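Local coordinates for protein fatty acid synthase 1, isoform A (Drosophila melanogaster, PDB 6FN6) that probably builds long-chain saturated fatty acids from acetyl-CoA and malonyl-CoA using NADPH, this part being its dehydratase, enoylreductase and ketoreductase region, at residues A[295-300]-A[539-544]; A[336-341]-A[359-364]; A[381-386]-A[404-409]; A[450-455]-A[483-488]. All blocks are in the same frame, centred on the assembly; numbering follows the deposited sequence.

Contact 1 of 4, residues A[295-300]-A[539-544]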
loop_
_atom_site.group_PDB
_atom_site.type_symbol
_atom_site.label_atom_id
_atom_site.label_comp_id
_atom_site.label_asym_id
_atom_site.label_seq_id
_atom_site.Cartn_x
_atom_site.Cartn_y
_atom_site.Cartn_z
ATOM N N ILE A 295 15.962 -39.263 58.688
ATOM C CA ILE A 295 16.722 -39.469 57.461
ATOM C C ILE A 295 18.206 -39.485 57.805
ATOM O O ILE A 295 18.955 -40.348 57.348
ATOM C CB ILE A 295 16.393 -38.384 56.401
ATOM C CG1 ILE A 295 14.949 -38.538 55.921
ATOM C CG2 ILE A 295 17.354 -38.465 55.215
ATOM C CD1 ILE A 295 14.443 -37.381 55.082
ATOM N N GLU A 296 18.617 -38.520 58.619
ATOM C CA GLU A 296 20.008 -38.390 59.035
ATOM C C GLU A 296 20.512 -39.662 59.716
ATOM O O GLU A 296 21.697 -39.981 59.643
ATOM C CB GLU A 296 20.158 -37.186 59.971
ATOM C CG GLU A 296 21.588 -36.716 60.182
ATOM C CD GLU A 296 21.659 -35.357 60.861
ATOM O OE1 GLU A 296 22.302 -34.440 60.301
ATOM O OE2 GLU A 296 21.088 -35.209 61.964
ATOM N N ASN A 297 19.607 -40.385 60.372
ATOM C CA ASN A 297 19.979 -41.565 61.148
ATOM C C ASN A 297 19.380 -42.853 60.587
ATOM O O ASN A 297 18.991 -43.745 61.340
ATOM C CB ASN A 297 19.546 -41.391 62.606
ATOM C CG ASN A 297 20.387 -40.370 63.344
ATOM O OD1 ASN A 297 21.504 -40.663 63.770
ATOM N ND2 ASN A 297 19.856 -39.160 63.493
ATOM N N SER A 298 19.310 -42.950 59.264
ATOM C CA SER A 298 18.845 -44.170 58.611
ATOM C C SER A 298 19.961 -44.774 57.767
ATOM O O SER A 298 19.704 -45.561 56.855
ATOM C CB SER A 298 17.617 -43.892 57.744
ATOM O OG SER A 298 17.950 -43.071 56.640
ATOM N N SER A 299 21.201 -44.408 58.080
ATOM C CA SER A 299 22.351 -44.866 57.314
ATOM C C SER A 299 22.146 -44.480 55.848
ATOM O O SER A 299 21.679 -43.377 55.561
ATOM C CB SER A 299 22.541 -46.378 57.480
ATOM O OG SER A 299 21.407 -47.101 57.030
ATOM N N GLY A 300 22.481 -45.373 54.923
ATOM C CA GLY A 300 22.341 -45.073 53.511
ATOM C C GLY A 300 21.051 -45.621 52.937
ATOM O O GLY A 300 21.065 -46.381 51.969
ATOM N N ASP A 539 22.376 -42.614 70.069
ATOM C CA ASP A 539 23.015 -43.176 68.887
ATOM C C ASP A 539 22.707 -42.339 67.642
ATOM O O ASP A 539 22.494 -42.876 66.552
ATOM C CB ASP A 539 22.572 -44.627 68.682
ATOM C CG ASP A 539 23.538 -45.413 67.817
ATOM O OD1 ASP A 539 24.753 -45.126 67.868
ATOM O OD2 ASP A 539 23.082 -46.319 67.087
ATOM N N LEU A 540 22.684 -41.021 67.819
ATOM C CA LEU A 540 22.538 -40.091 66.704
ATOM C C LEU A 540 23.897 -39.872 66.050
ATOM O O LEU A 540 24.910 -39.782 66.740
ATOM C CB LEU A 540 21.961 -38.757 67.180
ATOM C CG LEU A 540 20.639 -38.808 67.952
ATOM C CD1 LEU A 540 20.235 -37.410 68.385
ATOM C CD2 LEU A 540 19.534 -39.455 67.123
ATOM N N ILE A 541 23.927 -39.782 64.723
ATOM C CA ILE A 541 25.198 -39.624 64.026
ATOM C C ILE A 541 25.709 -38.197 64.189
ATOM O O ILE A 541 26.913 -37.954 64.121
ATOM C CB ILE A 541 25.085 -40.007 62.534
ATOM C CG1 ILE A 541 24.140 -39.072 61.778
ATOM C CG2 ILE A 541 24.605 -41.444 62.394
ATOM C CD1 ILE A 541 24.322 -39.142 60.274
ATOM N N SER A 542 24.791 -37.258 64.408
ATOM C CA SER A 542 25.157 -35.858 64.591
ATOM C C SER A 542 24.799 -35.356 65.989
ATOM O O SER A 542 23.630 -35.339 66.372
ATOM C CB SER A 542 24.467 -34.993 63.536
ATOM O OG SER A 542 24.801 -33.628 63.709
ATOM N N ASN A 543 25.818 -34.938 66.736
ATOM C CA ASN A 543 25.639 -34.431 68.094
ATOM C C ASN A 543 26.390 -33.118 68.285
ATOM O O ASN A 543 27.620 -33.095 68.303
ATOM C CB ASN A 543 26.124 -35.458 69.121
ATOM C CG ASN A 543 25.433 -36.795 68.976
ATOM O OD1 ASN A 543 24.381 -37.032 69.571
ATOM N ND2 ASN A 543 26.023 -37.681 68.177
ATOM N N VAL A 544 25.645 -32.027 68.416
ATOM C CA VAL A 544 26.238 -30.699 68.520
ATOM C C VAL A 544 25.936 -30.086 69.883
ATOM O O VAL A 544 24.776 -29.966 70.273
ATOM C CB VAL A 544 25.736 -29.782 67.392
ATOM C CG1 VAL A 544 26.446 -28.434 67.444
ATOM C CG2 VAL A 544 25.923 -30.448 66.035
HETATM O O HOH W 1 21.758 -36.682 64.502
#
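A single water between E296, N297 and S542 is gripped by three groups: it donates to E296 OE2 and to the S542 carbonyl oxygen, and accepts from N297 ND2. It sits where the end of helix 279-296 meets the approach to strand 542-546, which belongs to the Rossmann-like pseudo-ketoreductase domain. The direct bond lies beside it. I541 N donates to N297 OD1 over 2.7 Å, and the donor stays in the plane of the amide C=O. The first torsion of N297 (chi1 -72°) sets CG anti to its carbonyl carbon, 3.8 Å from I541 N. Its amide is used at both ends, because ND2 also donates back to V293 O in the helix. An alanine here would probably leave I541 N without this acceptor and the water and V293 O without the ND2 donor, setting the loop before the strand freer to shift against the helix end. E296, reaching out with an extended chain, has a stronger partner beyond the water: its OE2 forms a salt bridge with R554 on strand 549-557. Apolar atoms flank these polar ones. S542 CB lies 3.7 Å from E296 OE2, and L540 CD2 rests 3.7 Å from N297 ND2.

Contact 2 of 4, residues A[336-341]-A[359-364]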
loop_
_atom_site.group_PDB
_atom_site.type_symbol
_atom_site.label_atom_id
_atom_site.label_comp_id
_atom_site.label_asym_id
_atom_site.label_seq_id
_atom_site.Cartn_x
_atom_site.Cartn_y
_atom_site.Cartn_z
ATOM N N ASP A 336 7.655 -44.527 51.459
ATOM C CA ASP A 336 6.501 -45.412 51.521
ATOM C C ASP A 336 5.657 -45.033 52.728
ATOM O O ASP A 336 5.823 -45.592 53.811
ATOM C CB ASP A 336 6.934 -46.874 51.615
ATOM C CG ASP A 336 5.762 -47.816 51.808
ATOM O OD1 ASP A 336 4.644 -47.475 51.365
ATOM O OD2 ASP A 336 5.960 -48.902 52.394
ATOM N N VAL A 337 4.757 -44.076 52.537
ATOM C CA VAL A 337 3.927 -43.579 53.624
ATOM C C VAL A 337 2.514 -44.117 53.465
ATOM O O VAL A 337 1.971 -44.146 52.362
ATOM C CB VAL A 337 3.933 -42.040 53.673
ATOM C CG1 VAL A 337 3.067 -41.535 54.820
ATOM C CG2 VAL A 337 5.352 -41.518 53.802
ATOM N N ALA A 338 1.928 -44.552 54.574
ATOM C CA ALA A 338 0.573 -45.085 54.570
ATOM C C ALA A 338 -0.228 -44.496 55.722
ATOM O O ALA A 338 0.340 -44.035 56.712
ATOM C CB ALA A 338 0.597 -46.602 54.661
ATOM N N VAL A 339 -1.549 -44.502 55.584
ATOM C CA VAL A 339 -2.426 -44.075 56.662
ATOM C C VAL A 339 -3.163 -45.297 57.188
ATOM O O VAL A 339 -3.883 -45.970 56.450
ATOM C CB VAL A 339 -3.410 -42.986 56.200
ATOM C CG1 VAL A 339 -4.283 -42.523 57.362
ATOM C CG2 VAL A 339 -2.657 -41.811 55.595
ATOM N N VAL A 340 -2.977 -45.574 58.473
ATOM C CA VAL A 340 -3.585 -46.732 59.108
ATOM C C VAL A 340 -4.876 -46.310 59.792
ATOM O O VAL A 340 -4.912 -45.307 60.504
ATOM C CB VAL A 340 -2.625 -47.391 60.110
ATOM C CG1 VAL A 340 -3.191 -48.720 60.583
ATOM C CG2 VAL A 340 -1.248 -47.583 59.489
ATOM N N THR A 341 -5.934 -47.082 59.572
ATOM C CA THR A 341 -7.238 -46.771 60.144
ATOM C C THR A 341 -7.837 -48.005 60.805
ATOM O O THR A 341 -7.833 -49.095 60.233
ATOM C CB THR A 341 -8.214 -46.237 59.076
ATOM O OG1 THR A 341 -9.477 -45.941 59.686
ATOM C CG2 THR A 341 -8.419 -47.259 57.957
ATOM N N ARG A 359 -0.659 -44.577 50.356
ATOM C CA ARG A 359 -1.534 -45.739 50.392
ATOM C C ARG A 359 -2.296 -45.790 51.711
ATOM O O ARG A 359 -2.033 -45.003 52.617
ATOM C CB ARG A 359 -0.729 -47.021 50.170
ATOM C CG ARG A 359 0.397 -47.253 51.159
ATOM C CD ARG A 359 1.476 -48.131 50.548
ATOM N NE ARG A 359 2.368 -48.682 51.564
ATOM C CZ ARG A 359 2.109 -49.778 52.267
ATOM N NH1 ARG A 359 0.979 -50.450 52.075
ATOM N NH2 ARG A 359 2.980 -50.206 53.169
ATOM N N VAL A 360 -3.248 -46.713 51.803
ATOM C CA VAL A 360 -4.041 -46.888 53.014
ATOM C C VAL A 360 -4.122 -48.361 53.402
ATOM O O VAL A 360 -4.486 -49.208 52.587
ATOM C CB VAL A 360 -5.456 -46.296 52.834
ATOM C CG1 VAL A 360 -6.291 -46.488 54.096
ATOM C CG2 VAL A 360 -5.379 -44.822 52.462
ATOM N N VAL A 361 -3.778 -48.656 54.652
ATOM C CA VAL A 361 -3.835 -50.018 55.165
ATOM C C VAL A 361 -4.959 -50.104 56.194
ATOM O O VAL A 361 -5.202 -49.156 56.942
ATOM C CB VAL A 361 -2.484 -50.446 55.768
ATOM C CG1 VAL A 361 -2.571 -51.856 56.346
ATOM C CG2 VAL A 361 -1.385 -50.362 54.722
ATOM N N SER A 362 -5.636 -51.248 56.227
ATOM C CA SER A 362 -6.767 -51.459 57.124
ATOM C C SER A 362 -6.428 -52.445 58.234
ATOM O O SER A 362 -6.491 -53.658 58.039
ATOM C CB SER A 362 -7.978 -51.966 56.341
ATOM O OG SER A 362 -8.264 -51.122 55.242
ATOM N N LYS A 363 -6.078 -51.916 59.401
ATOM C CA LYS A 363 -5.763 -52.752 60.554
ATOM C C LYS A 363 -6.094 -52.039 61.859
ATOM O O LYS A 363 -5.948 -50.822 61.973
ATOM C CB LYS A 363 -4.287 -53.154 60.538
ATOM C CG LYS A 363 -3.962 -54.260 59.546
ATOM C CD LYS A 363 -2.537 -54.763 59.706
ATOM C CE LYS A 363 -2.218 -55.860 58.701
ATOM N NZ LYS A 363 -3.042 -57.083 58.916
ATOM N N ASP A 364 -6.539 -52.814 62.842
ATOM C CA ASP A 364 -6.899 -52.281 64.150
ATOM C C ASP A 364 -5.649 -52.238 65.021
ATOM O O ASP A 364 -5.110 -53.275 65.403
ATOM C CB ASP A 364 -7.989 -53.138 64.799
ATOM C CG ASP A 364 -8.552 -52.515 66.062
ATOM O OD1 ASP A 364 -8.210 -51.351 66.358
ATOM O OD2 ASP A 364 -9.341 -53.190 66.757
#
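The carboxylate of D336 and the guanidinium of R359 lie nearly coplanar, their planes 18° apart, although the two side chains run obliquely to one another. R359 NE donates to the syn lone pair of D336 OD1 at 2.6 Å. A weaker bond of 3.3 Å joins R359 NH2 to D336 OD2. The two bonds make a side-on salt bridge that fixes the rotation of the guanidinium about its chain. R359 CG stands between its backbone N and carbonyl carbon (chi1 57°), and from there the chain extends over A338, whose CB is 3.6 Å from R359 CG and lies over the rim of one guanidinium face. NH2 has a second acidic partner in E371, so the arginine is shared between two carboxylates. A338 CB meets V361 CG2 at 4.3 Å on the same sheet face, while V339 and V360 turn to the other, against helix 346-353. The backbone bond V339 N to R359 O, 3.0 Å, keeps the parallel register. Strands 334-341 and 359-362, joined through helix 346-353, form a beta-alpha-beta crossover at the edge of a sheet with the strand order of class I methyltransferases, consistent with the pseudo-methyltransferase domain of animal fatty acid synthases.

Contact 3 of 4, residues A[381-386]-A[404-409]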
loop_
_atom_site.group_PDB
_atom_site.type_symbol
_atom_site.label_atom_id
_atom_site.label_comp_id
_atom_site.label_asym_id
_atom_site.label_seq_id
_atom_site.Cartn_x
_atom_site.Cartn_y
_atom_site.Cartn_z
ATOM N N ASP A 381 -1.553 -38.384 70.730
ATOM C CA ASP A 381 -2.139 -38.808 71.995
ATOM C C ASP A 381 -2.006 -40.317 72.194
ATOM O O ASP A 381 -2.933 -40.974 72.665
ATOM C CB ASP A 381 -3.611 -38.391 72.061
ATOM C CG ASP A 381 -3.795 -36.893 71.919
ATOM O OD1 ASP A 381 -2.861 -36.143 72.275
ATOM O OD2 ASP A 381 -4.872 -36.463 71.451
ATOM N N VAL A 382 -0.844 -40.855 71.844
ATOM C CA VAL A 382 -0.585 -42.282 71.988
ATOM C C VAL A 382 -0.269 -42.595 73.447
ATOM O O VAL A 382 -0.660 -43.641 73.966
ATOM C CB VAL A 382 0.559 -42.732 71.059
ATOM C CG1 VAL A 382 0.881 -44.211 71.265
ATOM C CG2 VAL A 382 0.198 -42.461 69.609
ATOM N N LEU A 383 0.447 -41.688 74.102
ATOM C CA LEU A 383 0.800 -41.858 75.506
ATOM C C LEU A 383 -0.347 -41.409 76.410
ATOM O O LEU A 383 -0.329 -41.647 77.617
ATOM C CB LEU A 383 2.071 -41.074 75.835
ATOM C CG LEU A 383 3.276 -41.361 74.937
ATOM C CD1 LEU A 383 4.442 -40.459 75.307
ATOM C CD2 LEU A 383 3.690 -42.831 75.017
ATOM N N SER A 384 -1.337 -40.749 75.816
ATOM C CA SER A 384 -2.515 -40.287 76.545
ATOM C C SER A 384 -3.517 -41.418 76.749
ATOM O O SER A 384 -4.198 -41.477 77.773
ATOM C CB SER A 384 -3.179 -39.131 75.800
ATOM O OG SER A 384 -2.279 -38.050 75.638
ATOM N N ARG A 385 -3.608 -42.302 75.759
ATOM C CA ARG A 385 -4.541 -43.423 75.792
ATOM C C ARG A 385 -4.460 -44.184 77.117
ATOM O O ARG A 385 -3.396 -44.244 77.735
ATOM C CB ARG A 385 -4.253 -44.384 74.637
ATOM C CG ARG A 385 -4.527 -43.819 73.250
ATOM C CD ARG A 385 -5.901 -44.217 72.732
ATOM N NE ARG A 385 -6.980 -43.517 73.423
ATOM C CZ ARG A 385 -8.273 -43.741 73.213
ATOM N NH1 ARG A 385 -8.660 -44.655 72.331
ATOM N NH2 ARG A 385 -9.184 -43.053 73.887
ATOM N N PRO A 386 -5.590 -44.764 77.561
ATOM C CA PRO A 386 -5.605 -45.498 78.832
ATOM C C PRO A 386 -4.847 -46.819 78.748
ATOM O O PRO A 386 -4.192 -47.218 79.711
ATOM C CB PRO A 386 -7.097 -45.733 79.081
ATOM C CG PRO A 386 -7.700 -45.766 77.726
ATOM C CD PRO A 386 -6.906 -44.794 76.895
ATOM N N LEU A 404 9.722 -43.031 66.788
ATOM C CA LEU A 404 8.312 -42.752 67.027
ATOM C C LEU A 404 8.093 -41.245 67.061
ATOM O O LEU A 404 8.688 -40.543 67.878
ATOM C CB LEU A 404 7.837 -43.370 68.343
ATOM C CG LEU A 404 7.867 -44.891 68.493
ATOM C CD1 LEU A 404 7.414 -45.268 69.893
ATOM C CD2 LEU A 404 7.000 -45.571 67.449
ATOM N N ILE A 405 7.247 -40.748 66.167
ATOM C CA ILE A 405 6.881 -39.340 66.172
ATOM C C ILE A 405 5.539 -39.221 66.879
ATOM O O ILE A 405 4.500 -39.565 66.318
ATOM C CB ILE A 405 6.819 -38.750 64.749
ATOM C CG1 ILE A 405 8.085 -39.104 63.962
ATOM C CG2 ILE A 405 6.650 -37.240 64.821
ATOM C CD1 ILE A 405 8.042 -38.685 62.507
ATOM N N LEU A 406 5.565 -38.744 68.118
ATOM C CA LEU A 406 4.359 -38.688 68.934
ATOM C C LEU A 406 4.010 -37.254 69.319
ATOM O O LEU A 406 4.761 -36.592 70.033
ATOM C CB LEU A 406 4.533 -39.538 70.194
ATOM C CG LEU A 406 4.988 -40.983 69.966
ATOM C CD1 LEU A 406 5.274 -41.670 71.289
ATOM C CD2 LEU A 406 3.953 -41.766 69.173
ATOM N N GLU A 407 2.869 -36.777 68.832
ATOM C CA GLU A 407 2.345 -35.485 69.251
ATOM C C GLU A 407 1.491 -35.710 70.488
ATOM O O GLU A 407 0.545 -36.499 70.466
ATOM C CB GLU A 407 1.538 -34.818 68.132
ATOM C CG GLU A 407 0.757 -33.582 68.572
ATOM C CD GLU A 407 0.135 -32.820 67.408
ATOM O OE1 GLU A 407 0.608 -32.979 66.262
ATOM O OE2 GLU A 407 -0.832 -32.062 67.641
ATOM N N GLU A 408 1.829 -35.018 71.568
ATOM C CA GLU A 408 1.155 -35.217 72.844
ATOM C C GLU A 408 0.748 -33.889 73.462
ATOM O O GLU A 408 1.240 -32.834 73.064
ATOM C CB GLU A 408 2.069 -35.974 73.816
ATOM C CG GLU A 408 2.529 -37.337 73.322
ATOM C CD GLU A 408 1.426 -38.371 73.340
ATOM O OE1 GLU A 408 0.505 -38.247 74.174
ATOM O OE2 GLU A 408 1.480 -39.310 72.519
ATOM N N THR A 409 -0.167 -33.946 74.423
ATOM C CA THR A 409 -0.483 -32.775 75.228
ATOM C C THR A 409 0.572 -32.662 76.322
ATOM O O THR A 409 0.932 -33.655 76.952
ATOM C CB THR A 409 -1.888 -32.861 75.852
ATOM O OG1 THR A 409 -1.939 -33.952 76.780
ATOM C CG2 THR A 409 -2.938 -33.070 74.773
#
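The carboxylate of E408 has L383 over one face: L383 N approaches OE2 from above the plane at 3.0 Å, and L383 CB, 3.6 Å from OE1, lies on that side too. Toward the opposite face comes D381 CA, 3.5 Å from OE1. S384 OG donates to E408 OE1 over 3.2 Å, nearly in line with the carboxylate bond. The bend at chi2 (-73°) brings CD of E408 back over the turn; its OE2 meets the successive amides V382 N, by a weak bond, and L383 N. Beside this polar core, V382 and L406 cross at about a right angle, with V382 CG2 at 3.8 Å from L406 CD2. One straight backbone bond, D381 N to E407 O at 2.8 Å, ties the turn to strand 402-409. Segment 381-386 leads from strand 374-380 to helix 389-395, in a part whose sheet resembles that of methyltransferases, and a buried acid fastens it. Neutral donors serve that acid within the contact, while D381 OD1 stands 4.4 Å from E408 OE1. This like charge would tend to raise the proton affinity of E408, although D381 also has a long, weak ion pair with R438, and the amide and hydroxyl donors are likely to oppose it.

Contact 4 of 4, residues A[450-455]-A[483-488]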
loop_
_atom_site.group_PDB
_atom_site.type_symbol
_atom_site.label_atom_id
_atom_site.label_comp_id
_atom_site.label_asym_id
_atom_site.label_seq_id
_atom_site.Cartn_x
_atom_site.Cartn_y
_atom_site.Cartn_z
ATOM N N LYS A 450 28.340 -49.312 76.828
ATOM C CA LYS A 450 29.217 -50.249 77.518
ATOM C C LYS A 450 29.474 -51.551 76.759
ATOM O O LYS A 450 30.613 -52.003 76.661
ATOM C CB LYS A 450 28.597 -50.568 78.881
ATOM C CG LYS A 450 28.660 -49.421 79.885
ATOM C CD LYS A 450 27.632 -49.588 80.997
ATOM C CE LYS A 450 27.827 -50.844 81.827
ATOM N NZ LYS A 450 26.509 -51.512 82.058
ATOM N N THR A 451 28.413 -52.153 76.233
ATOM C CA THR A 451 28.513 -53.469 75.602
ATOM C C THR A 451 29.076 -53.490 74.175
ATOM O O THR A 451 29.497 -54.542 73.701
ATOM C CB THR A 451 27.137 -54.159 75.585
ATOM O OG1 THR A 451 26.180 -53.326 74.917
ATOM C CG2 THR A 451 26.674 -54.459 77.009
ATOM N N ARG A 452 29.067 -52.360 73.476
ATOM C CA ARG A 452 29.581 -52.339 72.106
ATOM C C ARG A 452 30.977 -51.720 72.014
ATOM O O ARG A 452 31.276 -50.724 72.672
ATOM C CB ARG A 452 28.612 -51.609 71.178
ATOM C CG ARG A 452 28.485 -50.122 71.407
ATOM C CD ARG A 452 27.378 -49.569 70.527
ATOM N NE ARG A 452 27.464 -48.125 70.358
ATOM C CZ ARG A 452 26.703 -47.434 69.516
ATOM N NH1 ARG A 452 25.803 -48.058 68.767
ATOM N NH2 ARG A 452 26.846 -46.120 69.421
ATOM N N LYS A 453 31.820 -52.321 71.180
ATOM C CA LYS A 453 33.186 -51.854 70.986
ATOM C C LYS A 453 33.201 -50.514 70.252
ATOM O O LYS A 453 32.396 -50.277 69.348
ATOM C CB LYS A 453 33.992 -52.895 70.201
ATOM C CG LYS A 453 33.943 -54.296 70.807
ATOM C CD LYS A 453 34.881 -55.280 70.111
ATOM C CE LYS A 453 34.920 -56.619 70.855
ATOM N NZ LYS A 453 35.870 -57.603 70.253
ATOM N N SER A 454 34.122 -49.638 70.643
ATOM C CA SER A 454 34.219 -48.318 70.032
ATOM C C SER A 454 35.624 -47.739 70.150
ATOM O O SER A 454 36.374 -48.074 71.065
ATOM C CB SER A 454 33.221 -47.358 70.677
ATOM O OG SER A 454 33.565 -47.106 72.028
ATOM N N VAL A 455 35.968 -46.867 69.210
ATOM C CA VAL A 455 37.248 -46.171 69.226
ATOM C C VAL A 455 36.987 -44.715 68.840
ATOM O O VAL A 455 35.981 -44.412 68.200
ATOM C CB VAL A 455 38.273 -46.854 68.292
ATOM C CG1 VAL A 455 37.897 -46.650 66.823
ATOM C CG2 VAL A 455 39.686 -46.348 68.580
ATOM N N TYR A 483 32.070 -49.191 66.452
ATOM C CA TYR A 483 31.565 -47.891 66.023
ATOM C C TYR A 483 32.646 -46.832 66.236
ATOM O O TYR A 483 33.439 -46.926 67.171
ATOM C CB TYR A 483 30.287 -47.525 66.783
ATOM C CG TYR A 483 29.121 -48.450 66.498
ATOM C CD1 TYR A 483 28.951 -49.632 67.206
ATOM C CD2 TYR A 483 28.188 -48.136 65.518
ATOM C CE1 TYR A 483 27.886 -50.476 66.944
ATOM C CE2 TYR A 483 27.121 -48.973 65.251
ATOM C CZ TYR A 483 26.973 -50.138 65.965
ATOM O OH TYR A 483 25.907 -50.966 65.693
ATOM N N VAL A 484 32.695 -45.842 65.350
ATOM C CA VAL A 484 33.723 -44.810 65.419
ATOM C C VAL A 484 33.129 -43.474 65.853
ATOM O O VAL A 484 32.187 -42.973 65.239
ATOM C CB VAL A 484 34.446 -44.668 64.070
ATOM C CG1 VAL A 484 35.542 -43.616 64.156
ATOM C CG2 VAL A 484 35.018 -46.006 63.627
ATOM N N TYR A 485 33.687 -42.902 66.915
ATOM C CA TYR A 485 33.262 -41.593 67.389
ATOM C C TYR A 485 34.240 -40.531 66.912
ATOM O O TYR A 485 35.405 -40.527 67.309
ATOM C CB TYR A 485 33.162 -41.554 68.917
ATOM C CG TYR A 485 31.977 -42.302 69.478
ATOM C CD1 TYR A 485 30.731 -41.699 69.566
ATOM C CD2 TYR A 485 32.110 -43.606 69.939
ATOM C CE1 TYR A 485 29.644 -42.379 70.080
ATOM C CE2 TYR A 485 31.028 -44.291 70.456
ATOM C CZ TYR A 485 29.800 -43.672 70.526
ATOM O OH TYR A 485 28.723 -44.352 71.040
ATOM N N VAL A 486 33.762 -39.637 66.055
ATOM C CA VAL A 486 34.576 -38.535 65.568
ATOM C C VAL A 486 34.336 -37.340 66.477
ATOM O O VAL A 486 33.237 -36.790 66.512
ATOM C CB VAL A 486 34.254 -38.192 64.100
ATOM C CG1 VAL A 486 35.262 -37.199 63.546
ATOM C CG2 VAL A 486 34.215 -39.456 63.247
ATOM N N VAL A 487 35.363 -36.949 67.223
ATOM C CA VAL A 487 35.232 -35.877 68.205
ATOM C C VAL A 487 35.900 -34.612 67.690
ATOM O O VAL A 487 37.084 -34.615 67.378
ATOM C CB VAL A 487 35.830 -36.295 69.562
ATOM C CG1 VAL A 487 35.681 -35.174 70.583
ATOM C CG2 VAL A 487 35.164 -37.564 70.065
ATOM N N CYS A 488 35.133 -33.531 67.601
ATOM C CA CYS A 488 35.657 -32.252 67.127
ATOM C C CYS A 488 35.351 -31.142 68.130
ATOM O O CYS A 488 34.342 -30.447 68.007
ATOM C CB CYS A 488 35.069 -31.901 65.760
ATOM S SG CYS A 488 35.679 -30.339 65.085
#
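R452 starts with CG between its backbone N and carbonyl carbon (chi1 68°) and then runs extended, which carries NE toward the ring of Y483, whose own CG is set anti to its carbonyl carbon (chi1 -65°). The setting is a parallel strand pair in a beta-alpha-beta unit of the Rossmann-like pseudo-ketoreductase domain, with helix 466-480 linking strand 454-457 to strand 483-489. The guanidinium lies flat on Y483, planes 22° apart, with R452 CZ 4.0 Å from the ring centroid, a cation-pi stack. NH1 sits over the centre of the ring, whereas R452 CD lies outside the ring outline, 3.7 Å from Y483 CD1. At its edge the same guanidinium uses a second tyrosine: R452 NH2 donates to Y485 OH over 3.0 Å, almost straight and in the guanidinium plane. NH2 also forms a salt bridge with D539, so one nitrogen serves a hydroxyl and a carboxylate. An alanine here would probably leave the Y483 face without its cation, Y485 OH without this donor and D539 with one charged partner fewer. Beneath the side chains, backbone bonds step along the strands from Y483 N to K453 O (3.1 Å), from V455 N to Y483 O and from Y485 N to V455 O (3.0 Å). On the face away from the tyrosines, V455 CG1 meets V484 CG2 at 4.3 Å. On their own face, S454 CB lies in plane at the edge of the Y485 ring, 3.8 Å from CE2.

How the contacts relate
From the N terminus, the chain first enters contact 1 at the end of helix 279-296, and the loop begun there closes only at 539-544. Contacts 2, 3 and 4 all nest inside it, in series and without crossing. Contact 2 closes a short beta-alpha-beta loop, and contact 3 then ties a turn to a strand of the same sheet, probably that of the pseudo-methyltransferase part, their centres about 18 Å apart. Contact 4 closes within the pseudo-ketoreductase part. Contact 1 joins the two parts. Contacts 1 and 4 are the only two that touch, meeting through the D539-R452 salt bridge. Contacts 2 and 4 are farthest apart, about 38 Å between centres.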